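Local coordinates for sortase family protein (PDB 4D70) that probably acts as a class D cysteine transpeptidase, cleaving sorting-signal sequences of secreted proteins and joining the products to the cell surface, at residues A106-T111 and K175-V180; N86-F91 and E115-I120; T111-V116 and I167-N172. All coordinates share one frame; numbering follows the deposited sequence.

Interaction 1. Residues A106-T111 and K175-V180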
ATOM      1  N   ALA A 106       0.835  -3.586  -3.482  1.00 24.78           N
ATOM      2  CA  ALA A 106       1.254  -4.981  -3.790  1.00 26.94           C
ATOM      3  C   ALA A 106       2.229  -5.391  -2.734  1.00 29.04           C
ATOM      4  O   ALA A 106       3.185  -4.661  -2.424  1.00 27.87           O
ATOM      5  CB  ALA A 106       1.923  -5.050  -5.149  1.00 32.79           C
ATOM      6  N   GLY A 107       1.988  -6.542  -2.157  1.00 33.31           N
ATOM      7  CA  GLY A 107       2.790  -7.052  -1.081  1.00 37.38           C
ATOM      8  C   GLY A 107       3.382  -8.409  -1.370  1.00 39.07           C
ATOM      9  O   GLY A 107       3.608  -9.208  -0.485  1.00 43.15           O
ATOM     10  N   HIS A 108       3.643  -8.642  -2.630  1.00 43.28           N
ATOM     11  CA  HIS A 108       4.277  -9.889  -3.050  1.00 45.87           C
ATOM     12  C   HIS A 108       5.081  -9.588  -4.274  1.00 49.43           C
ATOM     13  O   HIS A 108       4.787  -8.597  -4.974  1.00 43.99           O
ATOM     14  CB  HIS A 108       3.214 -10.924  -3.402  1.00 43.56           C
ATOM     15  CG  HIS A 108       2.423 -10.560  -4.622  1.00 41.59           C
ATOM     16  ND1 HIS A 108       2.578 -11.202  -5.837  1.00 50.81           N
ATOM     17  CD2 HIS A 108       1.428  -9.664  -4.801  1.00 43.28           C
ATOM     18  CE1 HIS A 108       1.724 -10.700  -6.711  1.00 46.85           C
ATOM     19  NE2 HIS A 108       1.009  -9.772  -6.102  1.00 47.20           N
ATOM     20  N   ARG A 109       6.076 -10.436  -4.522  1.00 44.43           N
ATOM     21  CA  ARG A 109       6.858 -10.390  -5.754  1.00 48.90           C
ATOM     22  C   ARG A 109       6.777 -11.773  -6.382  1.00 49.85           C
ATOM     23  O   ARG A 109       7.194 -12.753  -5.776  1.00 44.69           O
ATOM     24  CB  ARG A 109       8.304 -10.021  -5.433  1.00 49.27           C
ATOM     25  CG  ARG A 109       9.182  -9.746  -6.658  1.00 46.70           C
ATOM     26  CD  ARG A 109      10.619  -9.651  -6.206  1.00 61.44           C
ATOM     27  NE  ARG A 109      11.557  -9.273  -7.255  1.00 64.90           N
ATOM     28  CZ  ARG A 109      12.284 -10.111  -7.989  1.00 71.15           C
ATOM     29  NH1 ARG A 109      12.190 -11.422  -7.841  1.00 72.57           N
ATOM     30  NH2 ARG A 109      13.094  -9.615  -8.916  1.00 69.49           N
ATOM     31  N   ASN A 110       6.170 -11.854  -7.556  1.00 54.66           N
ATOM     32  CA  ASN A 110       5.830 -13.130  -8.159  1.00 55.09           C
ATOM     33  C   ASN A 110       5.052 -13.952  -7.149  1.00 55.80           C
ATOM     34  O   ASN A 110       4.053 -13.481  -6.649  1.00 49.00           O
ATOM     35  CB  ASN A 110       7.084 -13.857  -8.667  1.00 52.98           C
ATOM     36  CG  ASN A 110       7.817 -13.075  -9.741  1.00 54.58           C
ATOM     37  OD1 ASN A 110       7.204 -12.582 -10.668  1.00 57.00           O
ATOM     38  ND2 ASN A 110       9.136 -12.990  -9.640  1.00 61.15           N
ATOM     39  N   THR A 111       5.487 -15.164  -6.822  1.00 54.73           N
ATOM     40  CA  THR A 111       4.737 -15.991  -5.871  1.00 63.74           C
ATOM     41  C   THR A 111       5.203 -15.865  -4.405  1.00 61.88           C
ATOM     42  O   THR A 111       4.817 -16.679  -3.572  1.00 62.86           O
ATOM     43  CB  THR A 111       4.776 -17.489  -6.272  1.00 58.21           C
ATOM     44  OG1 THR A 111       6.117 -17.977  -6.176  1.00 56.70           O
ATOM     45  CG2 THR A 111       4.227 -17.704  -7.677  1.00 48.83           C
ATOM     46  N   LYS A 175      -0.423 -19.768  -5.722  1.00 36.07           N
ATOM     47  CA  LYS A 175      -1.295 -19.942  -6.885  1.00 34.23           C
ATOM     48  C   LYS A 175      -2.394 -18.880  -6.972  1.00 37.61           C
ATOM     49  O   LYS A 175      -2.916 -18.564  -8.046  1.00 33.71           O
ATOM     50  CB  LYS A 175      -1.966 -21.312  -6.788  1.00 40.49           C
ATOM     51  CG  LYS A 175      -0.999 -22.444  -7.010  1.00 45.50           C
ATOM     52  CD  LYS A 175      -1.495 -23.767  -6.523  1.00 50.93           C
ATOM     53  CE  LYS A 175      -0.363 -24.762  -6.656  1.00 60.27           C
ATOM     54  NZ  LYS A 175      -0.878 -26.081  -6.248  1.00 62.38           N
ATOM     55  N   ASP A 176      -2.815 -18.380  -5.826  1.00 34.71           N
ATOM     56  CA  ASP A 176      -3.979 -17.470  -5.819  1.00 37.07           C
ATOM     57  C   ASP A 176      -3.540 -16.159  -5.192  1.00 31.29           C
ATOM     58  O   ASP A 176      -2.428 -15.998  -4.725  1.00 28.71           O
ATOM     59  CB  ASP A 176      -5.083 -18.073  -4.969  1.00 36.66           C
ATOM     60  CG  ASP A 176      -5.597 -19.383  -5.511  1.00 37.88           C
ATOM     61  OD1 ASP A 176      -5.721 -19.552  -6.735  1.00 42.56           O
ATOM     62  OD2 ASP A 176      -5.918 -20.234  -4.697  1.00 39.26           O
ATOM     63  N   ARG A 177      -4.425 -15.195  -5.275  1.00 26.83           N
ATOM     64  CA  ARG A 177      -4.200 -13.867  -4.721  1.00 26.52           C
ATOM     65  C   ARG A 177      -5.114 -13.623  -3.569  1.00 23.23           C
ATOM     66  O   ARG A 177      -6.306 -13.909  -3.647  1.00 26.22           O
ATOM     67  CB  ARG A 177      -4.384 -12.778  -5.784  1.00 30.82           C
ATOM     68  CG  ARG A 177      -3.378 -12.910  -6.948  1.00 38.08           C
ATOM     69  CD  ARG A 177      -1.944 -12.851  -6.468  1.00 37.36           C
ATOM     70  NE  ARG A 177      -0.946 -13.133  -7.527  1.00 46.78           N
ATOM     71  CZ  ARG A 177      -0.276 -14.279  -7.683  1.00 47.39           C
ATOM     72  NH1 ARG A 177      -0.483 -15.345  -6.900  1.00 43.66           N
ATOM     73  NH2 ARG A 177       0.615 -14.372  -8.649  1.00 51.13           N
ATOM     74  N   TYR A 178      -4.566 -13.085  -2.501  1.00 25.14           N
ATOM     75  CA  TYR A 178      -5.333 -12.799  -1.297  1.00 23.24           C
ATOM     76  C   TYR A 178      -5.510 -11.280  -1.320  1.00 22.35           C
ATOM     77  O   TYR A 178      -4.528 -10.511  -1.436  1.00 22.44           O
ATOM     78  CB  TYR A 178      -4.534 -13.236  -0.079  1.00 25.02           C
ATOM     79  CG  TYR A 178      -5.294 -13.186   1.233  1.00 24.28           C
ATOM     80  CD1 TYR A 178      -6.011 -14.283   1.668  1.00 28.82           C
ATOM     81  CD2 TYR A 178      -5.226 -12.088   2.062  1.00 27.91           C
ATOM     82  CE1 TYR A 178      -6.679 -14.265   2.881  1.00 32.53           C
ATOM     83  CE2 TYR A 178      -5.929 -12.050   3.291  1.00 26.83           C
ATOM     84  CZ  TYR A 178      -6.607 -13.128   3.694  1.00 27.32           C
ATOM     85  OH  TYR A 178      -7.272 -13.098   4.890  1.00 29.10           O
ATOM     86  N   ILE A 179      -6.750 -10.858  -1.253  1.00 18.69           N
ATOM     87  CA  ILE A 179      -7.165  -9.465  -1.407  1.00 18.99           C
ATOM     88  C   ILE A 179      -7.800  -8.936  -0.129  1.00 17.04           C
ATOM     89  O   ILE A 179      -8.763  -9.461   0.357  1.00 22.71           O
ATOM     90  CB  ILE A 179      -8.189  -9.351  -2.543  1.00 19.21           C
ATOM     91  CG1 ILE A 179      -7.705 -10.100  -3.830  1.00 21.79           C
ATOM     92  CG2 ILE A 179      -8.508  -7.896  -2.834  1.00 23.21           C
ATOM     93  CD1 ILE A 179      -6.368  -9.638  -4.358  1.00 25.02           C
ATOM     94  N   VAL A 180      -7.314  -7.798   0.341  1.00 18.20           N
ATOM     95  CA  VAL A 180      -7.893  -7.069   1.445  1.00 17.81           C
ATOM     96  C   VAL A 180      -8.311  -5.709   0.902  1.00 19.04           C
ATOM     97  O   VAL A 180      -7.466  -4.986   0.373  1.00 21.06           O
ATOM     98  CB  VAL A 180      -6.850  -6.910   2.553  1.00 20.34           C
ATOM     99  CG1 VAL A 180      -7.412  -6.104   3.704  1.00 23.18           C
ATOM    100  CG2 VAL A 180      -6.432  -8.274   3.112  1.00 21.23           C
TER

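Interaction 2. Residues N86-F91 and E115-I120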
ATOM      1  N   ASN A  86      12.222  -5.064  -2.700  1.00 49.49           N
ATOM      2  CA  ASN A  86      12.577  -4.391  -1.451  1.00 52.36           C
ATOM      3  C   ASN A  86      11.473  -3.753  -0.663  1.00 49.96           C
ATOM      4  O   ASN A  86      11.639  -3.498   0.524  1.00 48.19           O
ATOM      5  CB  ASN A  86      13.596  -3.349  -1.780  1.00 54.48           C
ATOM      6  CG  ASN A  86      14.927  -3.976  -2.077  1.00 60.63           C
ATOM      7  OD1 ASN A  86      15.480  -4.663  -1.226  1.00 69.27           O
ATOM      8  ND2 ASN A  86      15.405  -3.818  -3.290  1.00 56.73           N
ATOM      9  N   ASN A  87      10.361  -3.453  -1.314  1.00 45.05           N
ATOM     10  CA  ASN A  87       9.325  -2.724  -0.628  1.00 37.15           C
ATOM     11  C   ASN A  87       7.952  -3.197  -1.003  1.00 38.47           C
ATOM     12  O   ASN A  87       7.733  -3.817  -2.029  1.00 37.53           O
ATOM     13  CB  ASN A  87       9.406  -1.251  -0.978  1.00 39.58           C
ATOM     14  CG  ASN A  87      10.535  -0.525  -0.292  1.00 40.58           C
ATOM     15  OD1 ASN A  87      11.430   0.025  -0.951  1.00 42.21           O
ATOM     16  ND2 ASN A  87      10.479  -0.443   0.990  1.00 36.68           N
ATOM     17  N   ILE A  88       7.014  -2.809  -0.168  1.00 39.06           N
ATOM     18  CA  ILE A  88       5.605  -2.803  -0.536  1.00 38.39           C
ATOM     19  C   ILE A  88       5.464  -1.731  -1.613  1.00 31.03           C
ATOM     20  O   ILE A  88       6.029  -0.658  -1.478  1.00 32.63           O
ATOM     21  CB  ILE A  88       4.749  -2.361   0.659  1.00 35.26           C
ATOM     22  CG1 ILE A  88       4.787  -3.364   1.805  1.00 39.91           C
ATOM     23  CG2 ILE A  88       3.325  -2.130   0.237  1.00 42.19           C
ATOM     24  CD1 ILE A  88       4.108  -2.802   3.037  1.00 38.56           C
ATOM     25  N   GLY A  89       4.690  -1.980  -2.636  1.00 30.82           N
ATOM     26  CA  GLY A  89       4.646  -1.070  -3.784  1.00 34.77           C
ATOM     27  C   GLY A  89       3.259  -0.609  -4.138  1.00 34.63           C
ATOM     28  O   GLY A  89       2.274  -1.312  -3.845  1.00 31.92           O
ATOM     29  N   HIS A  90       3.160   0.581  -4.719  1.00 29.74           N
ATOM     30  CA  HIS A  90       1.866   1.162  -5.102  1.00 29.85           C
ATOM     31  C   HIS A  90       1.656   0.875  -6.574  1.00 30.60           C
ATOM     32  O   HIS A  90       2.510   1.217  -7.412  1.00 30.04           O
ATOM     33  CB  HIS A  90       1.850   2.657  -4.787  1.00 27.44           C
ATOM     34  CG  HIS A  90       0.717   3.398  -5.396  1.00 30.50           C
ATOM     35  ND1 HIS A  90       0.875   4.452  -6.285  1.00 34.55           N
ATOM     36  CD2 HIS A  90      -0.604   3.266  -5.217  1.00 30.55           C
ATOM     37  CE1 HIS A  90      -0.309   4.924  -6.624  1.00 30.27           C
ATOM     38  NE2 HIS A  90      -1.223   4.197  -6.007  1.00 32.08           N
ATOM     39  N   PHE A  91       0.534   0.270  -6.926  1.00 26.86           N
ATOM     40  CA  PHE A  91       0.213   0.078  -8.343  1.00 29.40           C
ATOM     41  C   PHE A  91       0.032   1.431  -9.038  1.00 33.51           C
ATOM     42  O   PHE A  91      -0.800   2.289  -8.653  1.00 30.45           O
ATOM     43  CB  PHE A  91      -1.042  -0.723  -8.576  1.00 29.81           C
ATOM     44  CG  PHE A  91      -0.922  -2.166  -8.244  1.00 28.90           C
ATOM     45  CD1 PHE A  91      -1.224  -2.617  -6.988  1.00 24.39           C
ATOM     46  CD2 PHE A  91      -0.543  -3.104  -9.223  1.00 29.01           C
ATOM     47  CE1 PHE A  91      -1.144  -3.966  -6.659  1.00 26.95           C
ATOM     48  CE2 PHE A  91      -0.436  -4.462  -8.899  1.00 31.08           C
ATOM     49  CZ  PHE A  91      -0.759  -4.898  -7.614  1.00 30.88           C
ATOM     50  N   GLU A 115       7.752 -10.439   3.536  1.00 51.19           N
ATOM     51  CA  GLU A 115       7.636 -11.024   4.836  1.00 48.00           C
ATOM     52  C   GLU A 115       6.854 -10.060   5.719  1.00 42.19           C
ATOM     53  O   GLU A 115       6.282 -10.504   6.703  1.00 45.88           O
ATOM     54  CB  GLU A 115       8.999 -11.378   5.434  1.00 49.57           C
ATOM     55  N   VAL A 116       6.817  -8.762   5.382  1.00 46.50           N
ATOM     56  CA  VAL A 116       6.057  -7.781   6.177  1.00 49.30           C
ATOM     57  C   VAL A 116       4.576  -8.158   6.259  1.00 44.13           C
ATOM     58  O   VAL A 116       3.927  -7.848   7.249  1.00 45.32           O
ATOM     59  CB  VAL A 116       6.230  -6.330   5.640  1.00 49.37           C
ATOM     60  CG1 VAL A 116       5.429  -6.104   4.376  1.00 44.84           C
ATOM     61  CG2 VAL A 116       5.810  -5.313   6.678  1.00 53.55           C
ATOM     62  N   PHE A 117       4.058  -8.837   5.233  1.00 36.83           N
ATOM     63  CA  PHE A 117       2.670  -9.348   5.254  1.00 40.62           C
ATOM     64  C   PHE A 117       2.517 -10.812   5.597  1.00 45.31           C
ATOM     65  O   PHE A 117       1.463 -11.403   5.321  1.00 38.76           O
ATOM     66  CB  PHE A 117       1.976  -9.067   3.928  1.00 36.31           C
ATOM     67  CG  PHE A 117       1.695  -7.596   3.683  1.00 31.90           C
ATOM     68  CD1 PHE A 117       1.057  -6.817   4.642  1.00 35.10           C
ATOM     69  CD2 PHE A 117       2.020  -7.025   2.493  1.00 35.22           C
ATOM     70  CE1 PHE A 117       0.808  -5.470   4.411  1.00 34.57           C
ATOM     71  CE2 PHE A 117       1.741  -5.691   2.231  1.00 39.58           C
ATOM     72  CZ  PHE A 117       1.156  -4.905   3.195  1.00 34.23           C
ATOM     73  N   ARG A 118       3.536 -11.393   6.237  1.00 43.37           N
ATOM     74  CA  ARG A 118       3.434 -12.801   6.577  1.00 48.25           C
ATOM     75  C   ARG A 118       2.182 -13.082   7.402  1.00 42.73           C
ATOM     76  O   ARG A 118       1.618 -14.140   7.267  1.00 44.02           O
ATOM     77  CB  ARG A 118       4.674 -13.322   7.310  1.00 47.72           C
ATOM     78  CG  ARG A 118       4.903 -12.753   8.702  1.00 54.37           C
ATOM     79  CD  ARG A 118       6.352 -12.975   9.156  1.00 58.98           C
ATOM     80  NE  ARG A 118       6.680 -12.340  10.443  1.00 68.52           N
ATOM     81  CZ  ARG A 118       6.491 -12.883  11.661  1.00 81.69           C
ATOM     82  NH1 ARG A 118       5.946 -14.099  11.820  1.00 79.16           N
ATOM     83  NH2 ARG A 118       6.850 -12.194  12.746  1.00 81.01           N
ATOM     84  N   ASN A 119       1.766 -12.144   8.259  1.00 40.93           N
ATOM     85  CA  ASN A 119       0.556 -12.325   9.074  1.00 43.65           C
ATOM     86  C   ASN A 119      -0.719 -11.620   8.595  1.00 40.04           C
ATOM     87  O   ASN A 119      -1.682 -11.384   9.371  1.00 38.02           O
ATOM     88  CB  ASN A 119       0.863 -11.874  10.475  1.00 40.45           C
ATOM     89  CG  ASN A 119       1.815 -12.840  11.160  1.00 50.04           C
ATOM     90  OD1 ASN A 119       1.662 -14.047  11.043  1.00 46.59           O
ATOM     91  ND2 ASN A 119       2.801 -12.313  11.848  1.00 49.32           N
ATOM     92  N   ILE A 120      -0.767 -11.317   7.328  1.00 35.25           N
ATOM     93  CA  ILE A 120      -1.937 -10.603   6.825  1.00 34.34           C
ATOM     94  C   ILE A 120      -3.264 -11.386   7.003  1.00 37.22           C
ATOM     95  O   ILE A 120      -4.353 -10.784   7.119  1.00 31.57           O
ATOM     96  CB  ILE A 120      -1.716 -10.135   5.374  1.00 34.14           C
ATOM     97  CG1 ILE A 120      -2.719  -9.040   5.048  1.00 33.19           C
ATOM     98  CG2 ILE A 120      -1.799 -11.281   4.354  1.00 33.76           C
ATOM     99  CD1 ILE A 120      -2.375  -8.251   3.847  1.00 27.87           C
TER

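Interaction 3. Residues T111-V116 and I167-N172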
ATOM      1  N   THR A 111       5.487 -15.164  -6.822  1.00 54.73           N
ATOM      2  CA  THR A 111       4.737 -15.991  -5.871  1.00 63.74           C
ATOM      3  C   THR A 111       5.203 -15.865  -4.405  1.00 61.88           C
ATOM      4  O   THR A 111       4.817 -16.679  -3.572  1.00 62.86           O
ATOM      5  CB  THR A 111       4.776 -17.489  -6.272  1.00 58.21           C
ATOM      6  OG1 THR A 111       6.117 -17.977  -6.176  1.00 56.70           O
ATOM      7  CG2 THR A 111       4.227 -17.704  -7.677  1.00 48.83           C
ATOM      8  N   ILE A 112       5.999 -14.855  -4.089  1.00 50.63           N
ATOM      9  CA  ILE A 112       6.532 -14.710  -2.732  1.00 56.12           C
ATOM     10  C   ILE A 112       6.075 -13.412  -2.042  1.00 54.15           C
ATOM     11  O   ILE A 112       6.409 -12.290  -2.471  1.00 48.79           O
ATOM     12  CB  ILE A 112       8.076 -14.795  -2.753  1.00 57.19           C
ATOM     13  CG1 ILE A 112       8.532 -16.042  -3.549  1.00 69.11           C
ATOM     14  CG2 ILE A 112       8.647 -14.835  -1.341  1.00 58.82           C
ATOM     15  CD1 ILE A 112       8.113 -17.390  -2.951  1.00 67.64           C
ATOM     16  N   ASN A 113       5.357 -13.597  -0.941  1.00 49.66           N
ATOM     17  CA  ASN A 113       4.861 -12.470  -0.144  1.00 46.48           C
ATOM     18  C   ASN A 113       5.999 -11.789   0.540  1.00 55.09           C
ATOM     19  O   ASN A 113       6.915 -12.454   1.059  1.00 47.88           O
ATOM     20  CB  ASN A 113       3.930 -12.972   0.935  1.00 40.52           C
ATOM     21  CG  ASN A 113       2.655 -13.521   0.368  1.00 39.88           C
ATOM     22  OD1 ASN A 113       2.145 -13.006  -0.627  1.00 47.50           O
ATOM     23  ND2 ASN A 113       2.139 -14.568   0.952  1.00 38.09           N
ATOM     24  N   ASN A 114       5.934 -10.472   0.586  1.00 56.07           N
ATOM     25  CA  ASN A 114       6.848  -9.721   1.416  1.00 52.62           C
ATOM     26  C   ASN A 114       6.644 -10.175   2.857  1.00 53.39           C
ATOM     27  O   ASN A 114       5.505 -10.330   3.318  1.00 49.72           O
ATOM     28  CB  ASN A 114       6.584  -8.246   1.279  1.00 48.55           C
ATOM     29  CG  ASN A 114       7.526  -7.415   2.113  1.00 54.68           C
ATOM     30  OD1 ASN A 114       7.998  -7.854   3.131  1.00 57.28           O
ATOM     31  ND2 ASN A 114       7.767  -6.183   1.687  1.00 60.08           N
ATOM     32  N   GLU A 115       7.752 -10.439   3.536  1.00 51.19           N
ATOM     33  CA  GLU A 115       7.636 -11.024   4.836  1.00 48.00           C
ATOM     34  C   GLU A 115       6.854 -10.060   5.719  1.00 42.19           C
ATOM     35  O   GLU A 115       6.282 -10.504   6.703  1.00 45.88           O
ATOM     36  CB  GLU A 115       8.999 -11.378   5.434  1.00 49.57           C
ATOM     37  N   VAL A 116       6.817  -8.762   5.382  1.00 46.50           N
ATOM     38  CA  VAL A 116       6.057  -7.781   6.177  1.00 49.30           C
ATOM     39  C   VAL A 116       4.576  -8.158   6.259  1.00 44.13           C
ATOM     40  O   VAL A 116       3.927  -7.848   7.249  1.00 45.32           O
ATOM     41  CB  VAL A 116       6.230  -6.330   5.640  1.00 49.37           C
ATOM     42  CG1 VAL A 116       5.429  -6.104   4.376  1.00 44.84           C
ATOM     43  CG2 VAL A 116       5.810  -5.313   6.678  1.00 53.55           C
ATOM     44  N   ILE A 167      -5.073  -4.226  -0.768  1.00 20.81           N
ATOM     45  CA  ILE A 167      -3.766  -4.886  -0.584  1.00 21.00           C
ATOM     46  C   ILE A 167      -3.809  -6.221  -1.283  1.00 20.38           C
ATOM     47  O   ILE A 167      -4.724  -6.981  -1.085  1.00 22.71           O
ATOM     48  CB  ILE A 167      -3.451  -5.124   0.905  1.00 22.62           C
ATOM     49  CG1 ILE A 167      -3.540  -3.804   1.679  1.00 22.06           C
ATOM     50  CG2 ILE A 167      -2.069  -5.776   1.032  1.00 30.37           C
ATOM     51  CD1 ILE A 167      -3.036  -3.841   3.098  1.00 21.73           C
ATOM     52  N   VAL A 168      -2.866  -6.464  -2.154  1.00 21.11           N
ATOM     53  CA  VAL A 168      -2.754  -7.715  -2.886  1.00 23.99           C
ATOM     54  C   VAL A 168      -1.512  -8.502  -2.453  1.00 25.99           C
ATOM     55  O   VAL A 168      -0.387  -7.996  -2.565  1.00 29.42           O
ATOM     56  CB  VAL A 168      -2.582  -7.431  -4.411  1.00 23.77           C
ATOM     57  CG1 VAL A 168      -2.568  -8.737  -5.234  1.00 26.67           C
ATOM     58  CG2 VAL A 168      -3.702  -6.532  -4.876  1.00 21.79           C
ATOM     59  N   THR A 169      -1.723  -9.719  -1.979  1.00 26.43           N
ATOM     60  CA  THR A 169      -0.643 -10.662  -1.646  1.00 28.96           C
ATOM     61  C   THR A 169      -1.002 -11.990  -2.264  1.00 28.83           C
ATOM     62  O   THR A 169      -2.003 -12.098  -2.965  1.00 26.61           O
ATOM     63  CB  THR A 169      -0.467 -10.826  -0.116  1.00 33.05           C
ATOM     64  OG1 THR A 169      -1.721 -11.194   0.518  1.00 30.69           O
ATOM     65  CG2 THR A 169       0.019  -9.575   0.515  1.00 36.35           C
ATOM     66  N   CYS A 170      -0.191 -13.029  -2.026  1.00 25.97           N
ATOM     67  CA  CYS A 170      -0.458 -14.372  -2.523  1.00 28.34           C
ATOM     68  C   CYS A 170      -0.991 -15.300  -1.438  1.00 26.45           C
ATOM     69  O   CYS A 170      -0.728 -15.125  -0.264  1.00 34.18           O
ATOM     70  CB  CYS A 170       0.866 -15.019  -3.074  1.00 37.35           C
ATOM     71  SG  CYS A 170       1.538 -14.060  -4.422  1.00 46.23           S
ATOM     72  N   THR A 171      -1.643 -16.352  -1.873  1.00 29.94           N
ATOM     73  CA  THR A 171      -2.045 -17.414  -0.997  1.00 33.35           C
ATOM     74  C   THR A 171      -2.132 -18.722  -1.783  1.00 36.04           C
ATOM     75  O   THR A 171      -1.945 -18.753  -3.005  1.00 34.56           O
ATOM     76  CB  THR A 171      -3.364 -17.070  -0.268  1.00 30.20           C
ATOM     77  OG1 THR A 171      -3.595 -18.034   0.760  1.00 31.75           O
ATOM     78  CG2 THR A 171      -4.566 -17.044  -1.237  1.00 32.32           C
ATOM     79  N   ASN A 172      -2.325 -19.788  -1.048  1.00 36.23           N
ATOM     80  CA  ASN A 172      -2.441 -21.114  -1.612  1.00 38.75           C
ATOM     81  C   ASN A 172      -1.160 -21.469  -2.413  1.00 35.99           C
ATOM     82  O   ASN A 172      -1.206 -21.727  -3.623  1.00 37.15           O
ATOM     83  CB  ASN A 172      -3.670 -21.210  -2.480  1.00 40.19           C
ATOM     84  CG  ASN A 172      -3.951 -22.637  -2.944  1.00 51.27           C
ATOM     85  OD1 ASN A 172      -3.508 -23.599  -2.325  1.00 53.87           O
ATOM     86  ND2 ASN A 172      -4.681 -22.775  -4.047  1.00 53.37           N
TER

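Interaction 1. Residues A106-T111 and K175-V180
His108 and Arg177 meet without a hydrogen bond in a small surface contact between two strands that are not sheet neighbours, 101-109 and 176-184, each paired with strand 163-171. The two side chains cross at about a right angle, and His108 CE1 comes to 3.7 Å from Arg177 NE, with ring and guanidinium planes 58° apart. A bond within its own segment helps to hold the ring's rotation: His108 ND1 donates to Asn110 O at 2.8 Å and 164°, with the acceptor in the ring plane and the donor in the carbonyl plane. In sortases a histidine, a cysteine and an arginine form the active site, and the placement of His108 and Arg177, both packing on Cys170, is consistent with that trio. The arginine chain folds at its second torsion (chi2 -58°), which brings its end in toward the histidine. Its NH1 donates to Asp176 O at 3.0 Å, from well above the carbonyl plane, and also to Gly174 O. Asn110 O lies over one face of the guanidinium, 4.1 Å from Arg177 NH2. Just before the arginine, a classic beta bulge sets Lys175 and Asp176 together opposite Thr171.

Interaction 2. Residues N86-F91 and E115-I120
Ile88 projects from strand 88-90 into an angle between Val116 and Phe117, and this buried apolar meeting makes up the whole contact, with no hydrogen bond crossing it. The reach is a matter of torsions. Ile88 CG1 lies beside the backbone N (chi1 -66°), and the chain then runs on extended (chi2 171°), carrying CD1 outward to where it can touch both partners. Ile88 CD1 stands 3.6 Å from Phe117 CZ and 3.8 Å from Val116 CG1. The shaft of the isoleucine takes part as well: Ile88 CG1 lies 3.8 Å from Val116 CG1 and 3.9 Å from Phe117 CE2. Against each of the two partners the isoleucine crosses at about a right angle, and it approaches the phenylalanine ring obliquely, at its far end.

The two partners also pack on each other. Val116 CG1, set between its backbone N and carbonyl carbon (chi1 75°), stands 4.0 Å above one face of the Phe117 ring, displaced from the ring centre toward its edge atoms, so that a single methyl meets both the ring and the isoleucine. Phe117 also opens a type I beta turn that ends at Ile120, closed by Ile120 N donating to Phe117 O at 3.0 Å. Thr73 and Val71 of strand 71-77 border the cluster, and Phe117 also packs on Thr169. The cluster packs the short 3-10 segment 115-116 and the turn after it, in the connection between strands 112-113 and 128-132, against strand 88-90 of the sortase beta-barrel.

Interaction 3. Residues T111-V116 and I167-N172
The end of strand 163-171 carries the Thr-Cys pair that ends this chain's version of the TLxTC signature of sortases, with Ile167 in the leucine position, and Asn113 of the short strand 112-113 grips it through the cysteine backbone. By analogy with other sortases, Cys170 is probably the nucleophile. The asparagine amide bonds this residue twice, through its oxygen and through its nitrogen. Cys170 N donates to Asn113 OD1 at 2.7 Å in a nearly straight bond (166°) that lies in the carbonyl plane, on a lone pair. In return, Asn113 ND2 donates to Cys170 O at 3.2 Å; here the acceptor lies close to the amide plane, whereas the donor sits 37° out of the plane of the cysteine carbonyl. With both backbone polar groups of Cys170 engaged, the amide can hardly turn over without losing the match of donor to acceptor.

OD1 is also closely packed by carbon, with Asn113 OD1 at 3.4 Å from Thr169 CB and likewise 3.4 Å from Cys170 CB. The cysteine side chain has its sulfur beside the backbone N of its own residue (chi1 -61°), and Cys170 SG rests 4.0 Å from Thr111 CA, so the start of 111-116 borders the sulfur. Strand 163-171 runs parallel to strand 101-109, whose His108 packs on Asn113, and antiparallel to strand 176-184, where Tyr178 meets Thr171 and Ile179 meets Val168. Strand 112-113 folds back antiparallel on 101-109, while Ile120, in the loop that follows, packs on Ile167 and Thr169.

In the fold
Following the chain from the N terminus, past three helices and the first two strands, strand 88-90 brings the first segment of these contacts, and interaction 2 closes a short loop when 115-120 returns to it. Within that loop, 106-111 opens interaction 1, which ends much later at 175-180, so the two cross along the chain. Interaction 3 begins at Thr111, shared with interaction 1, and closes at 167-172 before 175-180 is reached; it is therefore nested within interaction 1. The first segment of interaction 3 overlaps the second of interaction 2 at Glu115 and Val116. Backbone pairing joins them further: Ala106 with Gly89, and Tyr178 with Thr169. Together they tie strands 88-90, 101-109, 112-113, 163-171 and 176-184 around the presumed active site.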